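Local coordinates for protein Ac-ASP-7 (Ancylostoma caninum, PDB 3S6S) that is of unknown function but, as a secreted SCP/TAPS protein of the canine hookworm, probably acts at the interface between parasite and host, at residues T115-S120 with W136-D141; G76-S81 with M106-Y111; C12-P17 with G55-A60; F25-R30 with Y48-D53. All blocks are in the same frame, centred on the assembly; numbering follows the deposited sequence.

Contact 1: residues T115-S120 with W136-D141; sequences TRFGCS and WVCVYD
Strand 116-120 runs antiparallel to strand 136-140, their axes 4.6 Å apart at closest with an angle of 162° between directions. Gly118 and Val139 form a hydrogen-bonded pair, with Val139 N to Gly118 O at 2.9 Å. Ser120 and Val137 repeat this pattern, while Phe117-Tyr140 and Cys119-Cys138 are non-hydrogen-bonded pairs. In the last of these the sulfurs Cys119 SG and Cys138 SG are bonded at 2.0 Å, a cross-strand disulfide on the same side of the sheet as Phe117 and Tyr140. Those two rings point the same way, 5.8 Å between centroids, but are slid apart and barely overlap; the closer touch is Phe117 CB against Tyr140 CD2 at 3.7 Å. At the other end, Trp136 brings the CE3 corner of its indole to 3.3 Å from Ser120 O.

Where the strands end, Asp141 folds back: with chi1 at 69°, its CG lies between its own N and carbonyl carbon, and the carboxylate reaches the start of the partner segment. Asp141 OD1 takes Thr115 OG1 at 2.7 Å and Asp141 OD2 takes Thr115 N at 3.0 Å, both on their syn sides, and Arg116 N adds a weak bond to OD2. The Arg116 guanidinium turns instead to Asp53 and Asn7. Tyr140 OH bonds to Thr78 and His26, while Ile22 and Phe18 of helix 16-34 cover Cys119 and Trp136.

The hairpin is thus fixed covalently midway and by a carboxylate at its open end, where three donors probably steady the negative charge of Asp141.

Contact 2: residues G76-S81 with M106-Y111; sequences GVTRFS and MRQVVY
Gln108 is where helix 106-110 meets strand 76-81, the two axes passing 8.4 Å apart at an angle of 123°. With CG anti to the backbone N (chi1 175°) and the chain then bent at chi2, the side chain reaches the strand and lies along its first residues. Its CB and CG both sit 3.8 Å from Thr78 CG2, the methyl branch of that threonine. Farther out, Gln108 OE1 comes within 3.2 Å of Gly76 CA, an approach made easy by the lack of a side chain there. No direct hydrogen bond joins the segments; a water donates to Gln108 OE1 at 2.8 Å and accepts from Val77 N at 3.2 Å, linking the amide to the strand backbone. The other end of that amide, NE2, is held by Lys142 O, which fixes which way the group is turned. One residue on, Val109 adds a loose touch, its CG2 4.4 Å from Thr78 CG2.

Val109 also packs on His26, and Val110 on Leu29 and Ile33, so helix 103-110 rests against helix 16-34, while Gln108 reaches Tyr140 of the neighbouring strand 133-140 and Phe99 of helix 88-99 covers Thr78.

Contact 3: residues C12-P17 with G55-A60; sequences CMVDRP and GLEEEA
Glu57 OE2 receives two consecutive backbone amides, Val14 N at 2.8 Å and Met13 N at 2.9 Å. The Val14 bond is nearly straight, 169° at the hydrogen, and uses the syn lone pair; the Met13 N-H arrives from above the carboxylate plane and is more bent, at 132°. Glu57 OE2 also lies 3.4 Å from Val14 CB, and Glu57 OE1 is 3.6 Å from Cys12 CA, so the chain at 12-14 wraps round the carboxylate. A water completes the grip by donating to Val14 O at 2.8 Å and to Glu57 OE1 at 2.9 Å.

What brings the acid there is its own chain: CG is anti to the backbone N (chi1 157°) and the rest is extended, spanning the gap from helix 55-60. Tyr52 OH bonds OE1 from the sheet side, and Cys12 is tied by a disulfide to Cys54, just before the helix segment, so covalent and polar links hold the same turn of chain. Toward solvent, Met13 CE brushes Glu58 OE2 at 3.8 Å, a carboxylate whose OE1 is salt-bridged to Arg61 and Lys62.

The N-terminal chain leading into helix 16-34 is therefore fastened to helix 54-65 through a carboxylate. Two amides, a tyrosine hydroxyl and a water gather round its oxygens; these probably stabilise the charged form even though no cation meets it across this contact.

Contact 4: residues F25-R30 with Y48-D53; sequences FHNGLR and YGLVYD
Asn27 OD1 accepts Leu50 N at 2.7 Å, straight at 168° and in the carbonyl plane on a lone pair. The other half of the amide answers it, Asn27 ND2 donating to Leu50 O at 3.1 Å, so one side chain pairs both polar backbone atoms of Leu50, and the two bonds fix the amide's rotation. Asn27 OD1 also lies 3.4 Å from Gly49 CA.

His26, Asn27 and Arg30 make up the His-Asn-x-x-Arg sequence motif seen in the first long helix of many SCP/TAPS proteins, and here all three face the segment leading into strand 51-53. Arg30, extended from CG to NE, lays one face of its guanidinium under Leu50 CD2, which sits 3.5 Å above the plane near its centre. NH1 points edge-on to Tyr48 O in a hydrogen bond modelled implausibly short, as is NH2 to Tyr111 O, so both lengths are doubtful. Arg30 NE turns the other way, to Val109 O, joining this helix to the chain at 109-111.

The second methyl of Leu50, CD1, lies 3.7 Å from His26 CD2. That imidazole is steadied from within its own helix, where ND1 bonds Ile22 O, and its ring meets Phe117 from strand 116-123.

Contacts 1, 2 and 4 are buried near the middle of the chain, whereas contact 3 lies at the surface, its centre about 12 Å from the centre of the chain. The buried three reach the same mixed sheet, and helix 16-34 serves both contact 3, by its lead-in, and contact 4, by its middle. Together they trace the alpha-beta-alpha sandwich of the SCP/TAPS fold: the sheet pairing of contact 1 is the central layer, helices 16-34 and 103-110 cover one face and helix 54-65 the other. Chemistry follows place: backbone bonds and a disulfide within the sheet, where contact 1 also ends in a carboxylate taking backbone amides, methyl packing with one bridging water in contact 2, side-chain-to-backbone hydrogen bonds in contacts 3 and 4.

Contact 1: residues T115-S120 with W136-D141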
# COMPACT_ATOMS: atom_id res chain seq x y z
N THR A 115 -4.42 -0.06 6.72
CA THR A 115 -5.69 -0.49 6.15
C THR A 115 -6.12 0.29 4.92
O THR A 115 -7.08 -0.10 4.23
CB THR A 115 -6.85 -0.38 7.16
OG1 THR A 115 -7.23 0.99 7.31
CG2 THR A 115 -6.48 -0.98 8.50
N ARG A 116 -5.44 1.40 4.65
CA ARG A 116 -5.69 2.15 3.43
C ARG A 116 -4.50 3.00 3.02
O ARG A 116 -3.64 3.34 3.84
CB ARG A 116 -6.98 2.99 3.52
CG ARG A 116 -7.11 3.87 4.72
CD ARG A 116 -8.31 4.81 4.57
NE ARG A 116 -9.53 4.26 5.14
CZ ARG A 116 -10.76 4.51 4.66
NH1 ARG A 116 -10.92 5.29 3.59
NH2 ARG A 116 -11.82 3.96 5.24
N PHE A 117 -4.46 3.31 1.72
CA PHE A 117 -3.39 4.09 1.13
C PHE A 117 -3.85 4.70 -0.18
O PHE A 117 -4.87 4.30 -0.73
CB PHE A 117 -2.15 3.22 0.89
CG PHE A 117 -2.22 2.35 -0.37
CD1 PHE A 117 -3.35 1.59 -0.65
CD2 PHE A 117 -1.16 2.30 -1.25
CE1 PHE A 117 -3.40 0.78 -1.79
CE2 PHE A 117 -1.20 1.51 -2.40
CZ PHE A 117 -2.33 0.75 -2.67
N GLY A 118 -3.08 5.65 -0.68
CA GLY A 118 -3.25 6.21 -2.00
C GLY A 118 -1.91 6.71 -2.51
O GLY A 118 -1.01 7.02 -1.71
N CYS A 119 -1.75 6.79 -3.83
CA CYS A 119 -0.48 7.22 -4.41
C CYS A 119 -0.68 8.25 -5.49
O CYS A 119 -1.74 8.36 -6.10
CB CYS A 119 0.29 6.02 -4.97
SG CYS A 119 0.30 4.58 -3.89
N SER A 120 0.36 9.02 -5.74
CA SER A 120 0.33 9.97 -6.83
C SER A 120 1.72 10.04 -7.42
O SER A 120 2.70 9.71 -6.74
CB SER A 120 -0.12 11.34 -6.34
OG SER A 120 -0.14 12.27 -7.41
N TRP A 136 6.94 8.83 -7.67
CA TRP A 136 5.71 8.43 -6.99
C TRP A 136 5.85 8.58 -5.47
O TRP A 136 6.90 8.28 -4.90
CB TRP A 136 5.35 6.99 -7.32
CG TRP A 136 4.96 6.79 -8.75
CD1 TRP A 136 5.79 6.54 -9.82
CD2 TRP A 136 3.63 6.85 -9.29
NE1 TRP A 136 5.05 6.44 -10.98
CE2 TRP A 136 3.73 6.63 -10.68
CE3 TRP A 136 2.37 7.09 -8.73
CZ2 TRP A 136 2.61 6.62 -11.52
CZ3 TRP A 136 1.26 7.08 -9.56
CH2 TRP A 136 1.39 6.85 -10.94
N VAL A 137 4.81 9.06 -4.80
CA VAL A 137 4.70 8.77 -3.38
C VAL A 137 3.42 8.03 -3.07
O VAL A 137 2.39 8.23 -3.70
CB VAL A 137 4.96 10.00 -2.40
CG1 VAL A 137 5.61 11.18 -3.11
CG2 VAL A 137 3.71 10.40 -1.63
N CYS A 138 3.53 7.13 -2.09
CA CYS A 138 2.36 6.54 -1.46
C CYS A 138 2.26 6.98 -0.01
O CYS A 138 3.27 7.15 0.71
CB CYS A 138 2.37 5.02 -1.56
SG CYS A 138 2.24 4.44 -3.26
N VAL A 139 1.02 7.18 0.40
CA VAL A 139 0.66 7.62 1.72
C VAL A 139 -0.26 6.55 2.31
O VAL A 139 -1.19 6.05 1.65
CB VAL A 139 -0.06 9.00 1.65
CG1 VAL A 139 -0.95 9.20 2.86
CG2 VAL A 139 0.98 10.14 1.50
N TYR A 140 0.03 6.20 3.56
CA TYR A 140 -0.65 5.12 4.24
C TYR A 140 -1.28 5.65 5.51
O TYR A 140 -0.78 6.59 6.11
CB TYR A 140 0.34 4.02 4.58
CG TYR A 140 1.14 3.56 3.38
CD1 TYR A 140 2.13 4.37 2.85
CD2 TYR A 140 0.90 2.33 2.79
CE1 TYR A 140 2.86 3.96 1.76
CE2 TYR A 140 1.63 1.92 1.69
CZ TYR A 140 2.61 2.74 1.19
OH TYR A 140 3.35 2.36 0.11
N ASP A 141 -2.40 5.07 5.91
CA ASP A 141 -3.09 5.56 7.09
C ASP A 141 -2.32 5.17 8.34
O ASP A 141 -2.40 5.85 9.36
CB ASP A 141 -4.55 5.09 7.14
CG ASP A 141 -4.69 3.59 7.39
OD1 ASP A 141 -5.78 3.19 7.85
OD2 ASP A 141 -3.75 2.81 7.13

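Contact 2: residues G76-S81 with M106-Y111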
# COMPACT_ATOMS: atom_id res chain seq x y z
N GLY A 76 1.98 7.21 6.99
CA GLY A 76 3.16 6.55 6.49
C GLY A 76 3.36 7.03 5.06
O GLY A 76 2.41 7.45 4.40
N VAL A 77 4.61 6.99 4.59
CA VAL A 77 4.94 7.44 3.26
C VAL A 77 5.95 6.49 2.63
O VAL A 77 6.89 6.05 3.29
CB VAL A 77 5.56 8.87 3.27
CG1 VAL A 77 5.85 9.35 1.84
CG2 VAL A 77 4.64 9.85 3.98
N THR A 78 5.74 6.17 1.35
CA THR A 78 6.79 5.57 0.53
C THR A 78 7.03 6.39 -0.74
O THR A 78 6.15 7.08 -1.23
CB THR A 78 6.47 4.11 0.13
OG1 THR A 78 5.26 4.07 -0.66
CG2 THR A 78 6.34 3.23 1.38
N ARG A 79 8.25 6.32 -1.25
CA ARG A 79 8.58 7.02 -2.48
C ARG A 79 9.30 6.07 -3.40
O ARG A 79 10.07 5.24 -2.97
CB ARG A 79 9.47 8.23 -2.18
CG ARG A 79 9.09 8.93 -0.91
CD ARG A 79 10.06 10.04 -0.58
NE ARG A 79 9.55 11.30 -1.09
CZ ARG A 79 8.95 12.20 -0.33
NH1 ARG A 79 8.82 11.98 0.98
NH2 ARG A 79 8.51 13.33 -0.89
N PHE A 80 9.02 6.20 -4.69
CA PHE A 80 9.77 5.42 -5.67
C PHE A 80 9.83 6.16 -7.00
O PHE A 80 8.86 6.81 -7.40
CB PHE A 80 9.25 3.98 -5.78
CG PHE A 80 7.76 3.87 -5.89
CD1 PHE A 80 6.95 3.93 -4.76
CD2 PHE A 80 7.15 3.67 -7.14
CE1 PHE A 80 5.56 3.81 -4.87
CE2 PHE A 80 5.76 3.56 -7.26
CZ PHE A 80 4.97 3.62 -6.13
N SER A 81 10.99 6.10 -7.63
CA SER A 81 11.26 6.86 -8.86
C SER A 81 12.31 6.21 -9.73
O SER A 81 13.00 5.27 -9.32
CB SER A 81 11.69 8.28 -8.53
OG SER A 81 12.00 8.42 -7.16
N MET A 106 9.67 -1.42 2.07
CA MET A 106 8.79 -2.58 2.13
C MET A 106 8.18 -2.79 3.52
O MET A 106 7.09 -3.35 3.62
CB MET A 106 9.51 -3.84 1.64
CG MET A 106 9.80 -3.83 0.14
SD MET A 106 8.31 -3.77 -0.90
CE MET A 106 8.29 -2.05 -1.33
N ARG A 107 8.86 -2.35 4.57
CA ARG A 107 8.26 -2.37 5.90
C ARG A 107 6.90 -1.69 5.93
O ARG A 107 5.97 -2.20 6.55
CB ARG A 107 9.16 -1.68 6.93
CG ARG A 107 10.14 -2.57 7.61
CD ARG A 107 10.67 -1.85 8.83
NE ARG A 107 10.05 -2.37 10.04
CZ ARG A 107 9.54 -1.61 11.00
NH1 ARG A 107 9.60 -0.28 10.90
NH2 ARG A 107 9.00 -2.20 12.07
N GLN A 108 6.80 -0.53 5.29
CA GLN A 108 5.51 0.17 5.24
C GLN A 108 4.50 -0.59 4.36
O GLN A 108 3.35 -0.81 4.77
CB GLN A 108 5.69 1.59 4.73
CG GLN A 108 4.38 2.33 4.53
CD GLN A 108 3.68 2.63 5.85
OE1 GLN A 108 4.09 3.53 6.60
NE2 GLN A 108 2.60 1.89 6.14
N VAL A 109 4.94 -0.99 3.18
CA VAL A 109 4.10 -1.69 2.20
C VAL A 109 3.39 -2.89 2.81
O VAL A 109 2.25 -3.22 2.48
CB VAL A 109 4.99 -2.20 1.04
CG1 VAL A 109 4.20 -3.14 0.12
CG2 VAL A 109 5.56 -1.01 0.28
N VAL A 110 4.07 -3.49 3.76
CA VAL A 110 3.79 -4.85 4.18
C VAL A 110 3.22 -4.93 5.62
O VAL A 110 2.82 -6.00 6.08
CB VAL A 110 5.09 -5.67 3.95
CG1 VAL A 110 5.55 -6.43 5.18
CG2 VAL A 110 4.98 -6.51 2.70
N TYR A 111 3.18 -3.78 6.30
CA TYR A 111 2.69 -3.62 7.67
C TYR A 111 1.24 -4.06 7.80
O TYR A 111 0.35 -3.40 7.27
CB TYR A 111 2.82 -2.14 8.07
CG TYR A 111 2.42 -1.81 9.49
CD1 TYR A 111 1.86 -0.58 9.80
CD2 TYR A 111 2.65 -2.70 10.54
CE1 TYR A 111 1.50 -0.26 11.10
CE2 TYR A 111 2.30 -2.39 11.83
CZ TYR A 111 1.72 -1.17 12.11
OH TYR A 111 1.38 -0.86 13.41
O HOH W 1 6.34 5.21 6.67

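Contact 3: residues C12-P17 with G55-A60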
# COMPACT_ATOMS: atom_id res chain seq x y z
N CYS A 12 -8.67 10.68 -6.86
CA CYS A 12 -8.11 9.72 -7.80
C CYS A 12 -7.93 10.38 -9.16
O CYS A 12 -8.82 10.31 -10.01
CB CYS A 12 -9.02 8.50 -7.93
SG CYS A 12 -8.89 7.37 -6.55
N MET A 13 -6.80 11.03 -9.39
CA MET A 13 -6.54 11.54 -10.72
C MET A 13 -5.52 10.72 -11.50
O MET A 13 -5.47 10.77 -12.73
CB MET A 13 -6.27 13.05 -10.75
CG MET A 13 -5.39 13.63 -9.69
SD MET A 13 -5.42 15.44 -9.78
CE MET A 13 -6.36 15.79 -8.30
N VAL A 14 -4.73 9.92 -10.79
CA VAL A 14 -3.82 8.99 -11.46
C VAL A 14 -4.62 7.98 -12.28
O VAL A 14 -5.63 7.47 -11.79
CB VAL A 14 -2.90 8.26 -10.46
CG1 VAL A 14 -2.35 7.00 -11.07
CG2 VAL A 14 -1.77 9.20 -10.00
N ASP A 15 -4.17 7.68 -13.50
CA ASP A 15 -4.88 6.75 -14.41
C ASP A 15 -4.96 5.33 -13.89
O ASP A 15 -4.00 4.79 -13.31
CB ASP A 15 -4.27 6.71 -15.81
CG ASP A 15 -4.46 8.01 -16.58
OD1 ASP A 15 -3.63 8.28 -17.48
OD2 ASP A 15 -5.42 8.76 -16.29
N ARG A 16 -6.10 4.71 -14.17
CA ARG A 16 -6.42 3.36 -13.75
C ARG A 16 -5.26 2.35 -13.78
O ARG A 16 -4.93 1.76 -12.76
CB ARG A 16 -7.61 2.85 -14.56
CG ARG A 16 -8.12 1.50 -14.13
CD ARG A 16 -9.53 1.27 -14.64
NE ARG A 16 -10.00 -0.05 -14.26
CZ ARG A 16 -10.79 -0.80 -15.02
NH1 ARG A 16 -11.17 -0.35 -16.21
NH2 ARG A 16 -11.17 -2.01 -14.60
N PRO A 17 -4.63 2.12 -14.95
CA PRO A 17 -3.60 1.08 -14.93
C PRO A 17 -2.42 1.39 -13.99
O PRO A 17 -1.83 0.45 -13.45
CB PRO A 17 -3.14 1.00 -16.40
CG PRO A 17 -3.54 2.29 -17.00
CD PRO A 17 -4.76 2.77 -16.26
N GLY A 55 -8.72 10.07 -1.29
CA GLY A 55 -8.34 11.11 -0.35
C GLY A 55 -6.87 11.03 -0.02
O GLY A 55 -6.16 12.04 -0.05
N LEU A 56 -6.38 9.82 0.28
CA LEU A 56 -4.96 9.65 0.53
C LEU A 56 -4.12 9.79 -0.74
O LEU A 56 -2.95 10.15 -0.66
CB LEU A 56 -4.66 8.31 1.21
CG LEU A 56 -5.24 8.13 2.61
CD1 LEU A 56 -4.88 6.76 3.16
CD2 LEU A 56 -4.75 9.25 3.53
N GLU A 57 -4.69 9.51 -1.91
CA GLU A 57 -3.96 9.80 -3.13
C GLU A 57 -3.74 11.31 -3.27
O GLU A 57 -2.67 11.76 -3.65
CB GLU A 57 -4.63 9.24 -4.37
CG GLU A 57 -4.18 10.00 -5.62
CD GLU A 57 -4.56 9.33 -6.94
OE1 GLU A 57 -4.96 8.15 -6.94
OE2 GLU A 57 -4.43 10.02 -7.97
N GLU A 58 -4.76 12.09 -2.93
CA GLU A 58 -4.64 13.53 -2.91
C GLU A 58 -3.61 14.01 -1.86
O GLU A 58 -2.90 14.99 -2.07
CB GLU A 58 -6.02 14.15 -2.69
CG GLU A 58 -6.05 15.68 -2.55
CD GLU A 58 -5.27 16.45 -3.62
OE1 GLU A 58 -4.82 17.59 -3.32
OE2 GLU A 58 -5.09 15.93 -4.75
N GLU A 59 -3.53 13.31 -0.73
CA GLU A 59 -2.49 13.67 0.24
C GLU A 59 -1.12 13.34 -0.35
O GLU A 59 -0.17 14.10 -0.20
CB GLU A 59 -2.69 12.97 1.59
CG GLU A 59 -4.06 13.21 2.27
CD GLU A 59 -4.07 12.74 3.72
OE1 GLU A 59 -5.10 12.93 4.40
OE2 GLU A 59 -3.04 12.19 4.18
N ALA A 60 -1.02 12.23 -1.07
CA ALA A 60 0.24 11.89 -1.71
C ALA A 60 0.64 12.99 -2.71
O ALA A 60 1.82 13.35 -2.80
CB ALA A 60 0.18 10.53 -2.37
O HOH W 2 -6.34 6.98 -9.15

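Contact 4: residues F25-R30 with Y48-D53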
# COMPACT_ATOMS: atom_id res chain seq x y z
N PHE A 25 0.54 -4.62 -6.81
CA PHE A 25 1.83 -4.84 -6.19
C PHE A 25 1.70 -4.88 -4.67
O PHE A 25 2.22 -5.78 -4.02
CB PHE A 25 2.81 -3.75 -6.60
CG PHE A 25 4.11 -3.80 -5.84
CD1 PHE A 25 4.24 -3.17 -4.61
CD2 PHE A 25 5.21 -4.47 -6.37
CE1 PHE A 25 5.43 -3.21 -3.91
CE2 PHE A 25 6.41 -4.53 -5.69
CZ PHE A 25 6.53 -3.89 -4.45
N HIS A 26 1.02 -3.90 -4.10
CA HIS A 26 0.82 -3.88 -2.65
C HIS A 26 0.03 -5.07 -2.15
O HIS A 26 0.50 -5.82 -1.30
CB HIS A 26 0.12 -2.59 -2.21
CG HIS A 26 1.04 -1.43 -2.07
ND1 HIS A 26 1.50 -0.70 -3.15
CD2 HIS A 26 1.59 -0.86 -0.98
CE1 HIS A 26 2.28 0.27 -2.73
NE2 HIS A 26 2.36 0.20 -1.41
N ASN A 27 -1.19 -5.24 -2.67
CA ASN A 27 -2.07 -6.25 -2.06
C ASN A 27 -1.73 -7.67 -2.45
O ASN A 27 -1.91 -8.61 -1.65
CB ASN A 27 -3.55 -5.90 -2.27
CG ASN A 27 -4.00 -4.78 -1.36
OD1 ASN A 27 -3.82 -4.84 -0.13
ND2 ASN A 27 -4.54 -3.71 -1.95
N GLY A 28 -1.18 -7.83 -3.65
CA GLY A 28 -0.61 -9.10 -4.05
C GLY A 28 0.46 -9.59 -3.08
O GLY A 28 0.46 -10.75 -2.67
N LEU A 29 1.37 -8.69 -2.69
CA LEU A 29 2.43 -9.09 -1.79
C LEU A 29 1.80 -9.44 -0.46
O LEU A 29 2.09 -10.47 0.13
CB LEU A 29 3.44 -7.97 -1.62
CG LEU A 29 4.91 -8.36 -1.46
CD1 LEU A 29 5.63 -7.28 -0.70
CD2 LEU A 29 5.09 -9.70 -0.77
N ARG A 30 0.92 -8.56 0.00
CA ARG A 30 0.31 -8.73 1.30
C ARG A 30 -0.42 -10.04 1.42
O ARG A 30 -0.37 -10.69 2.47
CB ARG A 30 -0.67 -7.61 1.58
CG ARG A 30 0.01 -6.32 1.92
CD ARG A 30 -1.02 -5.31 2.34
NE ARG A 30 -0.33 -4.32 3.13
CZ ARG A 30 -0.62 -4.01 4.37
NH1 ARG A 30 -1.65 -4.56 5.00
NH2 ARG A 30 0.12 -3.10 4.97
N TYR A 48 -4.36 -7.15 6.76
CA TYR A 48 -5.42 -6.33 6.19
C TYR A 48 -5.04 -5.97 4.79
O TYR A 48 -3.89 -5.65 4.54
CB TYR A 48 -5.65 -5.07 7.02
CG TYR A 48 -6.62 -5.33 8.15
CD1 TYR A 48 -6.29 -6.19 9.18
CD2 TYR A 48 -7.90 -4.75 8.15
CE1 TYR A 48 -7.16 -6.46 10.20
CE2 TYR A 48 -8.79 -5.01 9.17
CZ TYR A 48 -8.41 -5.88 10.20
OH TYR A 48 -9.26 -6.17 11.23
N GLY A 49 -5.99 -6.05 3.86
CA GLY A 49 -5.75 -5.53 2.52
C GLY A 49 -5.72 -4.02 2.65
O GLY A 49 -6.30 -3.46 3.58
N LEU A 50 -5.04 -3.33 1.75
CA LEU A 50 -5.10 -1.89 1.79
C LEU A 50 -6.24 -1.41 0.90
O LEU A 50 -6.30 -1.72 -0.29
CB LEU A 50 -3.78 -1.27 1.33
CG LEU A 50 -2.50 -1.64 2.08
CD1 LEU A 50 -1.32 -1.00 1.38
CD2 LEU A 50 -2.57 -1.17 3.53
N VAL A 51 -7.15 -0.66 1.49
CA VAL A 51 -8.15 0.02 0.69
C VAL A 51 -7.49 1.18 -0.05
O VAL A 51 -6.84 2.01 0.56
CB VAL A 51 -9.28 0.55 1.58
CG1 VAL A 51 -10.13 1.52 0.80
CG2 VAL A 51 -10.09 -0.62 2.12
N TYR A 52 -7.67 1.22 -1.37
CA TYR A 52 -7.22 2.35 -2.17
C TYR A 52 -8.13 3.56 -1.94
O TYR A 52 -9.34 3.49 -2.17
CB TYR A 52 -7.12 2.04 -3.67
CG TYR A 52 -6.26 3.10 -4.34
CD1 TYR A 52 -4.90 2.89 -4.53
CD2 TYR A 52 -6.80 4.33 -4.70
CE1 TYR A 52 -4.11 3.87 -5.09
CE2 TYR A 52 -6.02 5.32 -5.27
CZ TYR A 52 -4.67 5.08 -5.46
OH TYR A 52 -3.88 6.07 -6.02
N ASP A 53 -7.54 4.65 -1.48
CA ASP A 53 -8.29 5.79 -0.97
C ASP A 53 -7.88 7.06 -1.70
O ASP A 53 -6.76 7.55 -1.51
CB ASP A 53 -8.04 5.91 0.54
CG ASP A 53 -8.77 7.10 1.18
OD1 ASP A 53 -8.95 8.17 0.55
OD2 ASP A 53 -9.15 6.96 2.36